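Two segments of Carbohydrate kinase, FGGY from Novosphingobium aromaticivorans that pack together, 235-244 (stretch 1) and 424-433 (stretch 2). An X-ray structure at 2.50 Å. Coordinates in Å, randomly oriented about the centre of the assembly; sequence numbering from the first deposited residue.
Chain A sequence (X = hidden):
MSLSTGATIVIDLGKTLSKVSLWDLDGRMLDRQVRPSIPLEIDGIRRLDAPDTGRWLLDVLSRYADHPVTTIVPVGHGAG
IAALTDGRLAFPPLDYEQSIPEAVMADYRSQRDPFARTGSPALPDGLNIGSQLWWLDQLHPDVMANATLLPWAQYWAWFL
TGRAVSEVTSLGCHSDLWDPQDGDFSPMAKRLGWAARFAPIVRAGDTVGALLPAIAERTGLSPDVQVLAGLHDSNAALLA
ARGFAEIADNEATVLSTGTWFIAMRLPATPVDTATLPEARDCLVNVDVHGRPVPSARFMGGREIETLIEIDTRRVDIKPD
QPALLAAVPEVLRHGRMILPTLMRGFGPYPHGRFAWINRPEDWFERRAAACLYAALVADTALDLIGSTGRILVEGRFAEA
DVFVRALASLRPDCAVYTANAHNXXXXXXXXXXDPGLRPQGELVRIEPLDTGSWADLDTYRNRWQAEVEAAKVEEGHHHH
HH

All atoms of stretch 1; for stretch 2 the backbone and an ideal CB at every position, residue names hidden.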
# COMPACT_ATOMS: atom_id res chain seq x y z
N ASN A 235 5.23 1.26 0.16
CA ASN A 235 6.34 1.65 1.03
C ASN A 235 6.86 3.05 0.72
O ASN A 235 7.52 3.67 1.56
CB ASN A 235 7.47 0.62 1.00
CG ASN A 235 7.08 -0.69 1.64
OD1 ASN A 235 7.38 -0.93 2.81
ND2 ASN A 235 6.40 -1.54 0.89
N ALA A 236 6.57 3.55 -0.47
CA ALA A 236 6.91 4.92 -0.83
C ALA A 236 6.32 5.87 0.20
O ALA A 236 7.00 6.76 0.71
CB ALA A 236 6.40 5.25 -2.22
N ALA A 237 5.03 5.68 0.49
CA ALA A 237 4.33 6.53 1.44
C ALA A 237 4.91 6.41 2.85
O ALA A 237 4.86 7.36 3.63
CB ALA A 237 2.85 6.19 1.45
N LEU A 238 5.45 5.24 3.18
CA LEU A 238 6.04 5.03 4.49
C LEU A 238 7.33 5.82 4.63
O LEU A 238 7.55 6.51 5.64
CB LEU A 238 6.29 3.54 4.75
CG LEU A 238 5.02 2.71 4.93
CD1 LEU A 238 5.37 1.28 5.34
CD2 LEU A 238 4.10 3.36 5.97
N LEU A 239 8.19 5.73 3.62
CA LEU A 239 9.37 6.58 3.53
C LEU A 239 9.00 8.03 3.76
O LEU A 239 9.58 8.71 4.60
CB LEU A 239 10.03 6.45 2.16
CG LEU A 239 11.11 5.38 2.02
CD1 LEU A 239 11.71 5.42 0.62
CD2 LEU A 239 12.18 5.58 3.08
N ALA A 240 8.01 8.49 3.00
CA ALA A 240 7.52 9.86 3.14
C ALA A 240 7.14 10.17 4.59
O ALA A 240 7.70 11.08 5.20
CB ALA A 240 6.34 10.09 2.22
N ALA A 241 6.20 9.41 5.12
CA ALA A 241 5.74 9.60 6.49
C ALA A 241 6.92 9.68 7.47
O ALA A 241 6.90 10.49 8.40
CB ALA A 241 4.80 8.48 6.89
N ARG A 242 7.93 8.85 7.26
CA ARG A 242 9.10 8.84 8.14
C ARG A 242 9.96 10.08 7.95
O ARG A 242 10.91 10.31 8.70
CB ARG A 242 9.92 7.56 7.93
CG ARG A 242 9.19 6.29 8.33
CD ARG A 242 10.16 5.15 8.61
NE ARG A 242 10.84 4.70 7.40
CZ ARG A 242 10.44 3.68 6.65
NH1 ARG A 242 9.35 3.00 6.98
NH2 ARG A 242 11.13 3.33 5.57
N GLY A 243 9.64 10.88 6.93
CA GLY A 243 10.31 12.14 6.71
C GLY A 243 9.87 13.20 7.70
O GLY A 243 10.66 14.07 8.08
N PHE A 244 8.61 13.12 8.13
CA PHE A 244 8.09 14.04 9.13
C PHE A 244 8.89 13.93 10.43
O PHE A 244 9.30 12.84 10.82
CB PHE A 244 6.61 13.78 9.40
CG PHE A 244 5.72 14.08 8.23
CD1 PHE A 244 5.59 15.38 7.75
CD2 PHE A 244 4.99 13.07 7.62
CE1 PHE A 244 4.77 15.66 6.68
CE2 PHE A 244 4.16 13.35 6.54
CZ PHE A 244 4.05 14.64 6.07
N UNK A 424 2.99 14.92 -3.42
CA UNK A 424 2.85 14.01 -4.54
C UNK A 424 3.16 12.59 -4.09
O UNK A 424 4.10 12.37 -3.32
CB UNK A 424 3.76 14.42 -5.69
N UNK A 425 2.38 11.64 -4.57
CA UNK A 425 2.48 10.25 -4.14
C UNK A 425 3.90 9.69 -4.27
O UNK A 425 4.26 8.73 -3.59
CB UNK A 425 1.51 9.39 -4.95
N UNK A 426 4.71 10.30 -5.14
CA UNK A 426 6.04 9.77 -5.46
C UNK A 426 7.18 10.34 -4.62
O UNK A 426 8.34 9.94 -4.79
CB UNK A 426 6.34 10.03 -6.94
N UNK A 427 6.88 11.26 -3.71
CA UNK A 427 7.94 11.91 -2.94
C UNK A 427 8.82 10.93 -2.18
O UNK A 427 10.05 11.04 -2.22
CB UNK A 427 7.33 12.91 -1.95
N UNK A 428 8.19 9.99 -1.49
CA UNK A 428 8.90 9.06 -0.63
C UNK A 428 10.26 8.61 -1.13
O UNK A 428 11.23 8.61 -0.38
CB UNK A 428 8.03 7.82 -0.41
N UNK A 429 10.32 8.24 -2.40
CA UNK A 429 11.55 7.70 -2.98
C UNK A 429 12.76 8.62 -2.83
O UNK A 429 13.89 8.14 -2.68
CB UNK A 429 11.33 7.41 -4.46
N UNK A 430 12.54 9.93 -2.88
CA UNK A 430 13.63 10.88 -2.69
C UNK A 430 14.41 10.59 -1.41
O UNK A 430 15.64 10.71 -1.37
CB UNK A 430 13.08 12.31 -2.66
N UNK A 431 13.69 10.20 -0.36
CA UNK A 431 14.30 9.93 0.94
C UNK A 431 15.22 8.72 0.90
O UNK A 431 15.91 8.41 1.87
CB UNK A 431 13.21 9.72 2.00
N UNK A 432 15.23 8.03 -0.24
CA UNK A 432 16.11 6.90 -0.45
C UNK A 432 17.51 7.42 -0.82
O UNK A 432 18.52 6.76 -0.56
CB UNK A 432 15.56 5.98 -1.54
N UNK A 433 17.54 8.60 -1.42
CA UNK A 433 18.78 9.27 -1.76
C UNK A 433 19.23 10.15 -0.60
O UNK A 433 20.30 9.96 -0.04
CB UNK A 433 18.61 10.10 -3.04

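Position 424 lies beyond the reach of stretch 1, so the contact sets no rule there; a small polar residue would suit the opening of a type I turn. It is Asp 424, whose OD2 accepts a hydrogen bond from the N of Ser 426 at 3.0 Å.

At 425 the CA-to-CB bond runs sideways into space that stretch 1 leaves empty, and many residues would do. Val 425 is found; its O, 4.3 Å from Ala 236 CB, makes the approach. Position 426 points away and is equally free as far as stretch 1 is concerned; it is Ser 426, its OG bonded elsewhere in the structure.

Position 427 points sideways, with its ideal CB 5.1 Å from Ala 240 CB. A longer apolar chain could reach toward that methyl, and leucine, methionine or an aromatic would all serve. Phe 427, with chi1 t, brings CD2 to 4.0 Å from Ala 240 CB, which sits at the ring edge.

Position 428 is the strictest. Its CB direction points toward the helix, and an ideal CB would lie 1.9 Å from Ala 236 O, a clash. Only glycine fits this backbone as it stands. Gly 428 lets the two stretches close to 4.1 Å between its CA and Ala 240 CA, and its CA makes a CA-H...O contact with Ala 236 O at 3.3 Å.

Position 429 turns away, leaving stretch 1 little say, and many side chains would do; Ala 429 touches through its backbone, CA to Leu 239 CD1 at 4.3 Å. Position 430 points sideways with nothing of stretch 1 near its CB, so the choice is again wide, and it is Leu 430.

Position 431 points toward stretch 1, its ideal CB 4.4 Å from Leu 239 CD2. Beyond lie the carbonyl of Leu 239 and the bare CA of Gly 243. A leucine or methionine could use the apolar part, but a long donor such as lysine, arginine or glutamine might also reach the oxygen. Arg 431 does both: NH1 donates to Leu 239 O at 2.8 Å, and CD packs 3.6 Å from Gly 243 CA, which lies over one face of the guanidinium. A CB on Gly 243 would come 2.9 Å from Arg 431 CD, a clash.

Position 432 points sideways, its ideal CB 4.4 Å from Leu 239 CD1, inviting a branched or long apolar chain. Leu 432 answers, CD1 to Leu 239 CD1 at 3.7 Å. Position 433 is out of reach and unconstrained here; it is Ile 433.

Stretch 2 (424-433) DVSFGALRLI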
# COMPACT_ATOMS: atom_id res chain seq x y z
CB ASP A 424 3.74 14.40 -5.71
CG ASP A 424 3.56 13.48 -6.91
OD1 ASP A 424 2.56 13.65 -7.65
OD2 ASP A 424 4.41 12.59 -7.11
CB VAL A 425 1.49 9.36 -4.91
CG1 VAL A 425 2.05 8.99 -6.27
CG2 VAL A 425 1.15 8.12 -4.10
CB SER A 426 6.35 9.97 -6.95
OG SER A 426 5.48 9.20 -7.78
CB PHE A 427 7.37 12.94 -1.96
CG PHE A 427 8.38 13.40 -0.94
CD1 PHE A 427 9.46 14.19 -1.32
CD2 PHE A 427 8.27 13.03 0.39
CE1 PHE A 427 10.39 14.60 -0.39
CE2 PHE A 427 9.20 13.44 1.32
CZ PHE A 427 10.26 14.23 0.93
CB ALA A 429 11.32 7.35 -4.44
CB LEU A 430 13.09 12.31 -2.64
CG LEU A 430 12.99 13.07 -3.97
CD1 LEU A 430 12.26 12.26 -5.03
CD2 LEU A 430 12.31 14.41 -3.75
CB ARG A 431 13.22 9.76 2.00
CG ARG A 431 12.32 10.98 2.16
CD ARG A 431 11.88 11.14 3.60
NE ARG A 431 12.99 10.95 4.52
CZ ARG A 431 13.21 9.83 5.21
NH1 ARG A 431 12.38 8.80 5.07
NH2 ARG A 431 14.25 9.73 6.02
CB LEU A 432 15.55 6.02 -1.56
CG LEU A 432 15.43 4.51 -1.32
CD1 LEU A 432 15.21 4.21 0.16
CD2 LEU A 432 14.31 3.94 -2.18
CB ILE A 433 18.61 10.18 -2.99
CG1 ILE A 433 17.96 9.41 -4.14
CG2 ILE A 433 19.96 10.76 -3.41
CD1 ILE A 433 17.56 10.28 -5.31
O HOH W 1 13.68 6.53 7.28
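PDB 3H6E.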